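Local atomic coordinates of lipase (Penicillium expansum, PDB entry 3G7N), a protein that hydrolyses acylglycerol lipids such as triacylglycerols, releasing free fatty acids, as a secreted alkaline lipase of the alpha/beta-hydrolase superfamily. Residues K94-V99 and N160-G165; T138-V143 and Q167-F172; V155-N160 and T179-N184. One frame throughout, in Å; residues are numbered along the deposited sequence.

How the interactions relate
From the N terminus, the chain first supplies residues 94-99, where short strand 95-96 runs into helix 97-120. It then forms helix 133-148, which holds 138-143, and strand 154-159. The loop 160-165 after that strand returns to 94-99 in interaction 1, closing the longest loop of the three. Interaction 2 follows when helix 167-175 packs on 138-143, and interaction 3 when strand 179-185 pairs with 155-160, completing a beta-alpha-beta unit. Every two of these contacts cross along the chain. Interactions 1 and 3 share Asn160, interactions 1 and 2 meet where Trp169 touches Ile95 and Ile164, and His142 joins interaction 2 to Ser156 of interaction 3.

Interaction 1. Residues K94-V99 and N160-G165; sequences KIMRGV and NAFPIG
Ile95 and Gly165 form a single backbone bridge, their CA atoms 4.1 Å apart. Next to it Met96 N donates to Ile164 O over 2.8 Å in a nearly straight hydrogen bond. The bridge ties the N-terminal end of helix 97-120, where Met96 is the N-cap residue, to the loop that follows strand 154-159 in this alpha/beta-hydrolase fold. Gly165 lies against the backbone, its CA 3.2 Å from Lys94 O; a side chain here would run into that carbonyl. Ile164 carries most of the apolar contact. Its CD1 lies 3.8 Å from Ile95 CG2, the two side chains running side by side, while its CG2 meets Val99 CG2 with the chains at about a right angle. Met96 CG sits between its backbone N and carbonyl carbon (chi1 59°) and packs against Ile164 CB. Beyond it, SD approaches the rim of the Phe162 ring near the ring plane, a Met-aromatic contact with the sulfur 5.0 Å from the centroid. Ala136 and Ser139 of helix 133-148 and Trp169 of helix 167-175 also touch the Ile164 side chain. Phe162 lies close to the nucleophile Ser132 and to His241, which places this packing beside the active site. On the ring itself, CE1 is the shared point: Met96 SD approaches it to 3.8 Å and Val99 CG2 to 3.7 Å.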
loop_
_atom_site.group_PDB
_atom_site.type_symbol
_atom_site.label_atom_id
_atom_site.label_comp_id
_atom_site.label_asym_id
_atom_site.label_seq_id
_atom_site.Cartn_x
_atom_site.Cartn_y
_atom_site.Cartn_z
ATOM N N LYS A 94 -14.528 7.834 8.209
ATOM C CA LYS A 94 -13.631 7.873 9.356
ATOM C C LYS A 94 -12.460 6.929 9.105
ATOM O O LYS A 94 -12.659 5.830 8.599
ATOM C CB LYS A 94 -14.358 7.425 10.631
ATOM C CG LYS A 94 -15.572 8.281 11.018
ATOM C CD LYS A 94 -15.144 9.661 11.454
ATOM C CE LYS A 94 -16.348 10.520 11.830
ATOM N NZ LYS A 94 -17.028 10.008 13.051
ATOM N N ILE A 95 -11.283 7.346 9.554
ATOM C CA ILE A 95 -10.053 6.559 9.382
ATOM C C ILE A 95 -9.351 6.521 10.728
ATOM O O ILE A 95 -9.439 7.459 11.523
ATOM C CB ILE A 95 -9.113 7.239 8.332
ATOM C CG1 ILE A 95 -9.814 7.356 6.973
ATOM C CG2 ILE A 95 -7.798 6.486 8.209
ATOM C CD1 ILE A 95 -8.995 8.141 5.927
ATOM N N MET A 96 -8.628 5.436 10.993
ATOM C CA MET A 96 -7.929 5.351 12.246
ATOM C C MET A 96 -6.809 6.385 12.344
ATOM O O MET A 96 -6.064 6.614 11.376
ATOM C CB MET A 96 -7.401 3.925 12.461
ATOM C CG MET A 96 -6.442 3.418 11.388
ATOM S SD MET A 96 -6.029 1.659 11.576
ATOM C CE MET A 96 -4.779 1.771 12.839
ATOM N N ARG A 97 -6.632 6.970 13.527
ATOM C CA ARG A 97 -5.630 8.000 13.713
ATOM C C ARG A 97 -4.232 7.448 13.447
ATOM O O ARG A 97 -3.346 8.160 12.977
ATOM C CB ARG A 97 -5.718 8.598 15.122
ATOM C CG ARG A 97 -4.765 9.758 15.325
ATOM C CD ARG A 97 -4.811 10.317 16.746
ATOM N NE ARG A 97 -6.062 11.005 17.029
ATOM C CZ ARG A 97 -6.927 10.617 17.961
ATOM N NH1 ARG A 97 -6.699 9.519 18.673
ATOM N NH2 ARG A 97 -8.017 11.336 18.195
ATOM N N GLY A 98 -4.000 6.192 13.820
ATOM C CA GLY A 98 -2.687 5.582 13.638
ATOM C C GLY A 98 -2.206 5.460 12.206
ATOM O O GLY A 98 -1.026 5.181 11.986
ATOM N N VAL A 99 -3.096 5.660 11.236
ATOM C CA VAL A 99 -2.695 5.752 9.828
ATOM C C VAL A 99 -2.867 7.168 9.290
ATOM O O VAL A 99 -2.004 7.660 8.568
ATOM C CB VAL A 99 -3.454 4.729 8.961
ATOM C CG1 VAL A 99 -3.061 4.858 7.487
ATOM C CG2 VAL A 99 -3.165 3.326 9.466
ATOM N N ASN A 160 0.037 -6.942 2.448
ATOM C CA ASN A 160 -0.044 -7.441 3.826
ATOM C C ASN A 160 -0.615 -6.386 4.783
ATOM O O ASN A 160 -0.130 -6.229 5.907
ATOM C CB ASN A 160 1.325 -7.961 4.338
ATOM C CG ASN A 160 1.908 -9.077 3.466
ATOM O OD1 ASN A 160 1.697 -9.102 2.246
ATOM N ND2 ASN A 160 2.681 -9.975 4.062
ATOM N N ALA A 161 -1.669 -5.697 4.349
ATOM C CA ALA A 161 -2.200 -4.532 5.056
ATOM C C ALA A 161 -3.415 -4.841 5.895
ATOM O O ALA A 161 -4.295 -5.586 5.488
ATOM C CB ALA A 161 -2.530 -3.419 4.085
ATOM N N PHE A 162 -3.502 -4.172 7.040
ATOM C CA PHE A 162 -4.725 -4.134 7.830
ATOM C C PHE A 162 -5.679 -3.061 7.281
ATOM O O PHE A 162 -5.241 -2.119 6.621
ATOM C CB PHE A 162 -4.391 -3.878 9.309
ATOM C CG PHE A 162 -3.502 -2.695 9.545
ATOM C CD1 PHE A 162 -4.051 -1.438 9.764
ATOM C CD2 PHE A 162 -2.127 -2.826 9.577
ATOM C CE1 PHE A 162 -3.237 -0.348 10.055
ATOM C CE2 PHE A 162 -1.309 -1.731 9.844
ATOM C CZ PHE A 162 -1.873 -0.502 10.149
ATOM N N PRO A 163 -6.997 -3.209 7.521
ATOM C CA PRO A 163 -7.953 -2.197 7.078
ATOM C C PRO A 163 -7.893 -0.984 8.004
ATOM O O PRO A 163 -7.416 -1.105 9.135
ATOM C CB PRO A 163 -9.300 -2.911 7.217
ATOM C CG PRO A 163 -9.083 -3.805 8.456
ATOM C CD PRO A 163 -7.634 -4.280 8.313
ATOM N N ILE A 164 -8.274 0.196 7.500
ATOM C CA ILE A 164 -7.968 1.423 8.229
ATOM C C ILE A 164 -9.144 2.323 8.554
ATOM O O ILE A 164 -8.943 3.415 9.081
ATOM C CB ILE A 164 -6.870 2.275 7.550
ATOM C CG1 ILE A 164 -7.338 2.855 6.213
ATOM C CG2 ILE A 164 -5.612 1.420 7.293
ATOM C CD1 ILE A 164 -6.428 3.984 5.702
ATOM N N GLY A 165 -10.350 1.920 8.183
ATOM C CA GLY A 165 -11.482 2.826 8.420
ATOM C C GLY A 165 -12.804 2.119 8.405
ATOM O O GLY A 165 -12.897 0.894 8.262
#

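Interaction 2. Residues T138-V143 and Q167-F172; sequences TSIAHV and QAWADF
Trp169 reaches across from helix 167-175 to meet Ser139, Ile140 and Val143 of helix 133-148 with the six-membered part of its indole. The far corner, CH2, does most of the touching. Ser139 O lies at the ring edge, in the plane of the indole, 3.5 Å from CH2 and just as near to CZ2. Ile140 CD1 comes within 3.7 Å of the same CH2, its side chain crossing the tryptophan at about a right angle, and Val143 CG2 approaches the CH2-CZ3 side from an oblique direction. The other branch of Val143 serves the second aromatic residue: CG1 packs 3.5 Å from Phe172 CE2, again obliquely to the ring. This valine therefore meets both aromatic side chains, one methyl to each. Its CG1 is anti to the backbone N (chi1 171°), which leaves CG2 beside that nitrogen and directs the two methyls to different rings.

The large side chains span a wide gap, for the segment axes approach no closer than 11.4 Å and their directions differ by 55°. Beyond the first shell, Ser139 O also accepts a hydrogen bond from Tyr204 OH, while Ser139 OG is bonded to Ala136 O one turn earlier in its own helix. Trp169 N is bonded to Asn166 OD1 at the start of helix 167-175, and Ile95 lies against both Ile140 and Trp169. Val99 and Trp103 of helix 97-120 also touch Ile140, and the ring of Phe89 meets that of Phe172. This packing is that of an alpha/beta hydrolase, in which the helix following the nucleophile elbow at Ser132 lies against a neighbouring helix beside the central sheet.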
loop_
_atom_site.group_PDB
_atom_site.type_symbol
_atom_site.label_atom_id
_atom_site.label_comp_id
_atom_site.label_asym_id
_atom_site.label_seq_id
_atom_site.Cartn_x
_atom_site.Cartn_y
_atom_site.Cartn_z
ATOM N N THR A 138 -0.393 3.075 1.977
ATOM C CA THR A 138 -0.700 3.051 0.555
ATOM C C THR A 138 -2.210 3.084 0.325
ATOM O O THR A 138 -2.676 3.675 -0.675
ATOM C CB THR A 138 -0.086 1.791 -0.073
ATOM O OG1 THR A 138 1.333 1.905 -0.047
ATOM C CG2 THR A 138 -0.516 1.581 -1.520
ATOM N N SER A 139 -3.001 2.538 1.246
ATOM C CA SER A 139 -4.451 2.579 1.087
ATOM C C SER A 139 -5.017 3.983 1.226
ATOM O O SER A 139 -6.062 4.286 0.623
ATOM C CB SER A 139 -5.149 1.569 2.014
ATOM O OG SER A 139 -5.219 2.012 3.351
ATOM N N ILE A 140 -4.344 4.856 1.964
ATOM C CA ILE A 140 -4.702 6.265 1.959
ATOM C C ILE A 140 -4.019 7.018 0.830
ATOM O O ILE A 140 -4.656 7.873 0.193
ATOM C CB ILE A 140 -4.504 6.937 3.353
ATOM C CG1 ILE A 140 -4.943 8.409 3.304
ATOM C CG2 ILE A 140 -3.106 6.740 3.899
ATOM C CD1 ILE A 140 -6.432 8.605 3.000
ATOM N N ALA A 141 -2.759 6.684 0.520
ATOM C CA ALA A 141 -2.090 7.283 -0.643
ATOM C C ALA A 141 -2.891 7.151 -1.927
ATOM O O ALA A 141 -2.949 8.088 -2.736
ATOM C CB ALA A 141 -0.695 6.681 -0.841
ATOM N N HIS A 142 -3.534 6.014 -2.116
ATOM C CA HIS A 142 -4.347 5.776 -3.298
ATOM C C HIS A 142 -5.418 6.871 -3.454
ATOM O O HIS A 142 -5.587 7.459 -4.525
ATOM C CB HIS A 142 -5.011 4.399 -3.204
ATOM C CG HIS A 142 -5.854 4.063 -4.389
ATOM N ND1 HIS A 142 -5.307 3.707 -5.599
ATOM C CD2 HIS A 142 -7.202 4.072 -4.557
ATOM C CE1 HIS A 142 -6.285 3.511 -6.470
ATOM N NE2 HIS A 142 -7.441 3.686 -5.854
ATOM N N VAL A 143 -6.124 7.153 -2.368
ATOM C CA VAL A 143 -7.168 8.176 -2.373
ATOM C C VAL A 143 -6.578 9.585 -2.480
ATOM O O VAL A 143 -7.068 10.413 -3.248
ATOM C CB VAL A 143 -8.046 8.051 -1.101
ATOM C CG1 VAL A 143 -8.994 9.230 -0.962
ATOM C CG2 VAL A 143 -8.830 6.752 -1.129
ATOM N N GLN A 167 -17.027 1.684 7.012
ATOM C CA GLN A 167 -17.587 1.336 5.715
ATOM C C GLN A 167 -17.635 2.531 4.765
ATOM O O GLN A 167 -17.409 2.385 3.568
ATOM C CB GLN A 167 -18.985 0.732 5.857
ATOM C CG GLN A 167 -19.552 0.192 4.540
ATOM C CD GLN A 167 -18.840 -1.054 4.059
ATOM O OE1 GLN A 167 -18.756 -2.051 4.780
ATOM N NE2 GLN A 167 -18.252 -0.982 2.871
ATOM N N ALA A 168 -17.884 3.715 5.303
ATOM C CA ALA A 168 -17.931 4.907 4.452
ATOM C C ALA A 168 -16.541 5.175 3.845
ATOM O O ALA A 168 -16.422 5.510 2.667
ATOM C CB ALA A 168 -18.431 6.115 5.235
ATOM N N TRP A 169 -15.492 4.914 4.625
ATOM C CA TRP A 169 -14.120 5.013 4.119
ATOM C C TRP A 169 -13.896 4.033 2.978
ATOM O O TRP A 169 -13.441 4.416 1.893
ATOM C CB TRP A 169 -13.121 4.728 5.245
ATOM C CG TRP A 169 -11.812 4.201 4.739
ATOM C CD1 TRP A 169 -11.365 2.917 4.827
ATOM C CD2 TRP A 169 -10.854 4.918 3.955
ATOM N NE1 TRP A 169 -10.164 2.794 4.167
ATOM C CE2 TRP A 169 -9.817 4.014 3.644
ATOM C CE3 TRP A 169 -10.756 6.240 3.517
ATOM C CZ2 TRP A 169 -8.723 4.379 2.849
ATOM C CZ3 TRP A 169 -9.689 6.591 2.701
ATOM C CH2 TRP A 169 -8.661 5.674 2.419
ATOM N N ALA A 170 -14.279 2.776 3.182
ATOM C CA ALA A 170 -14.048 1.772 2.161
ATOM C C ALA A 170 -14.795 2.120 0.873
ATOM O O ALA A 170 -14.293 1.940 -0.240
ATOM C CB ALA A 170 -14.420 0.385 2.671
ATOM N N ASP A 171 -16.008 2.640 1.046
ATOM C CA ASP A 171 -16.837 3.026 -0.095
ATOM C C ASP A 171 -16.209 4.186 -0.855
ATOM O O ASP A 171 -16.239 4.220 -2.084
ATOM C CB ASP A 171 -18.251 3.409 0.359
ATOM C CG ASP A 171 -19.043 2.224 0.888
ATOM O OD1 ASP A 171 -18.691 1.072 0.567
ATOM O OD2 ASP A 171 -20.102 2.453 1.513
ATOM N N PHE A 172 -15.639 5.122 -0.111
ATOM C CA PHE A 172 -14.930 6.238 -0.715
ATOM C C PHE A 172 -13.689 5.773 -1.475
ATOM O O PHE A 172 -13.427 6.220 -2.591
ATOM C CB PHE A 172 -14.573 7.285 0.330
ATOM C CG PHE A 172 -14.031 8.552 -0.247
ATOM C CD1 PHE A 172 -14.798 9.307 -1.136
ATOM C CD2 PHE A 172 -12.778 9.016 0.110
ATOM C CE1 PHE A 172 -14.301 10.481 -1.675
ATOM C CE2 PHE A 172 -12.282 10.193 -0.428
ATOM C CZ PHE A 172 -13.092 10.964 -1.245
#

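Interaction 3. Residues V155-N160 and T179-N184; sequences VSNALN and TFNRGN
The Phe180 ring has Ser156 CB at its edge, in the ring plane and 3.8 Å from CD1, while Ala158 CB meets CE1 obliquely at 3.5 Å; Tyr204 stacks on the ring. Phe180, Ser156 and Ala158 share one face of two parallel neighbours in the central sheet, strands 154-159 and 179-185, joined through helix 167-175 as a beta-alpha-beta unit. Ser156 N donates to Thr179 O over 2.8 Å, and the ladder continues through Asn181 N to Ser156 O, Ala158 N to Asn181 O and Gly183 N to Ala158 O. On the opposite face the side chains of Asn157 and Asn181 lie side by side, pointing the same way, with their amide planes 20° apart. Asn181 ND2 donates to Asn157 OD1 over 3.0 Å, tilted 27° from the acceptor's carbonyl plane. An alanine in place of Asn181 would probably leave Asn157 OD1 without this donor and its amide freer to turn. Leu159 CD2 lies over Gly183, where a side chain would clash. At the catalytic end Asn160 touches Asp188 of the charge relay, and its ND2 is bonded to Ala243 O. Asn160 N donates to Gly183 O over 3.0 Å and, weakly, at 3.1 Å to Asn184 OD1, whose amide is held at ND2 by Glu207 OE2.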
loop_
_atom_site.group_PDB
_atom_site.type_symbol
_atom_site.label_atom_id
_atom_site.label_comp_id
_atom_site.label_asym_id
_atom_site.label_seq_id
_atom_site.Cartn_x
_atom_site.Cartn_y
_atom_site.Cartn_z
ATOM N N VAL A 155 -2.452 2.986 -10.210
ATOM C CA VAL A 155 -2.532 1.650 -9.607
ATOM C C VAL A 155 -1.759 1.647 -8.304
ATOM O O VAL A 155 -0.618 2.142 -8.237
ATOM C CB VAL A 155 -1.942 0.589 -10.538
ATOM C CG1 VAL A 155 -2.064 -0.812 -9.894
ATOM C CG2 VAL A 155 -2.642 0.617 -11.907
ATOM N N SER A 156 -2.408 1.162 -7.259
ATOM C CA SER A 156 -1.780 1.113 -5.947
ATOM C C SER A 156 -1.767 -0.331 -5.461
ATOM O O SER A 156 -2.787 -1.046 -5.587
ATOM C CB SER A 156 -2.554 1.988 -4.958
ATOM O OG SER A 156 -2.576 3.358 -5.395
ATOM N N ASN A 157 -0.651 -0.747 -4.864
ATOM C CA ASN A 157 -0.489 -2.118 -4.355
ATOM C C ASN A 157 -0.122 -2.093 -2.885
ATOM O O ASN A 157 1.016 -1.759 -2.539
ATOM C CB ASN A 157 0.601 -2.843 -5.146
ATOM C CG ASN A 157 0.222 -3.049 -6.600
ATOM O OD1 ASN A 157 -0.781 -3.688 -6.901
ATOM N ND2 ASN A 157 1.029 -2.501 -7.510
ATOM N N ALA A 158 -1.121 -2.331 -2.037
ATOM C CA ALA A 158 -0.894 -2.432 -0.592
ATOM C C ALA A 158 -0.643 -3.891 -0.244
ATOM O O ALA A 158 -1.495 -4.747 -0.525
ATOM C CB ALA A 158 -2.109 -1.922 0.178
ATOM N N LEU A 159 0.520 -4.188 0.333
ATOM C CA LEU A 159 0.874 -5.567 0.652
ATOM C C LEU A 159 0.707 -5.841 2.141
ATOM O O LEU A 159 1.160 -5.061 2.996
ATOM C CB LEU A 159 2.311 -5.860 0.235
ATOM C CG LEU A 159 2.608 -5.535 -1.241
ATOM C CD1 LEU A 159 4.073 -5.832 -1.543
ATOM C CD2 LEU A 159 1.699 -6.295 -2.207
ATOM N N ASN A 160 0.037 -6.942 2.448
ATOM C CA ASN A 160 -0.044 -7.441 3.826
ATOM C C ASN A 160 -0.615 -6.386 4.783
ATOM O O ASN A 160 -0.130 -6.229 5.907
ATOM C CB ASN A 160 1.325 -7.961 4.338
ATOM C CG ASN A 160 1.908 -9.077 3.466
ATOM O OD1 ASN A 160 1.697 -9.102 2.246
ATOM N ND2 ASN A 160 2.681 -9.975 4.062
ATOM N N THR A 179 -6.967 1.757 -9.690
ATOM C CA THR A 179 -7.062 0.391 -9.211
ATOM C C THR A 179 -6.270 0.237 -7.918
ATOM O O THR A 179 -5.048 0.414 -7.908
ATOM C CB THR A 179 -6.533 -0.591 -10.260
ATOM O OG1 THR A 179 -7.263 -0.399 -11.483
ATOM C CG2 THR A 179 -6.677 -2.039 -9.814
ATOM N N PHE A 180 -6.969 -0.133 -6.850
ATOM C CA PHE A 180 -6.342 -0.462 -5.564
ATOM C C PHE A 180 -6.315 -1.968 -5.357
ATOM O O PHE A 180 -7.382 -2.623 -5.327
ATOM C CB PHE A 180 -7.068 0.236 -4.415
ATOM C CG PHE A 180 -6.487 -0.077 -3.059
ATOM C CD1 PHE A 180 -5.189 0.289 -2.757
ATOM C CD2 PHE A 180 -7.246 -0.699 -2.079
ATOM C CE1 PHE A 180 -4.605 -0.096 -1.546
ATOM C CE2 PHE A 180 -6.698 -0.980 -0.824
ATOM C CZ PHE A 180 -5.370 -0.697 -0.568
ATOM N N ASN A 181 -5.109 -2.518 -5.232
ATOM C CA ASN A 181 -4.924 -3.945 -5.017
ATOM C C ASN A 181 -4.406 -4.185 -3.602
ATOM O O ASN A 181 -3.524 -3.467 -3.127
ATOM C CB ASN A 181 -3.904 -4.504 -6.009
ATOM C CG ASN A 181 -4.342 -4.348 -7.426
ATOM O OD1 ASN A 181 -5.527 -4.546 -7.732
ATOM N ND2 ASN A 181 -3.459 -3.783 -8.249
ATOM N N ARG A 182 -4.927 -5.226 -2.948
ATOM C CA ARG A 182 -4.394 -5.696 -1.651
ATOM C C ARG A 182 -3.735 -7.036 -1.859
ATOM O O ARG A 182 -4.432 -8.040 -2.046
ATOM C CB ARG A 182 -5.528 -5.810 -0.628
ATOM C CG ARG A 182 -6.121 -4.477 -0.293
ATOM C CD ARG A 182 -7.073 -4.563 0.892
ATOM N NE ARG A 182 -8.266 -5.338 0.564
ATOM C CZ ARG A 182 -8.593 -6.513 1.111
ATOM N NH1 ARG A 182 -7.740 -7.191 1.893
ATOM N NH2 ARG A 182 -9.775 -7.047 0.826
ATOM N N GLY A 183 -2.410 -7.067 -1.882
ATOM C CA GLY A 183 -1.695 -8.315 -2.139
ATOM C C GLY A 183 -1.246 -8.943 -0.836
ATOM O O GLY A 183 -0.422 -8.356 -0.121
ATOM N N ASN A 184 -1.786 -10.130 -0.526
ATOM C CA ASN A 184 -1.583 -10.766 0.783
ATOM C C ASN A 184 -0.904 -12.122 0.698
ATOM O O ASN A 184 -0.777 -12.721 -0.389
ATOM C CB ASN A 184 -2.921 -10.847 1.518
ATOM C CG ASN A 184 -3.397 -9.492 1.933
ATOM O OD1 ASN A 184 -2.580 -8.585 2.135
ATOM N ND2 ASN A 184 -4.706 -9.315 2.051
HETATM O O HOH W 1 -2.856 -5.923 1.611
#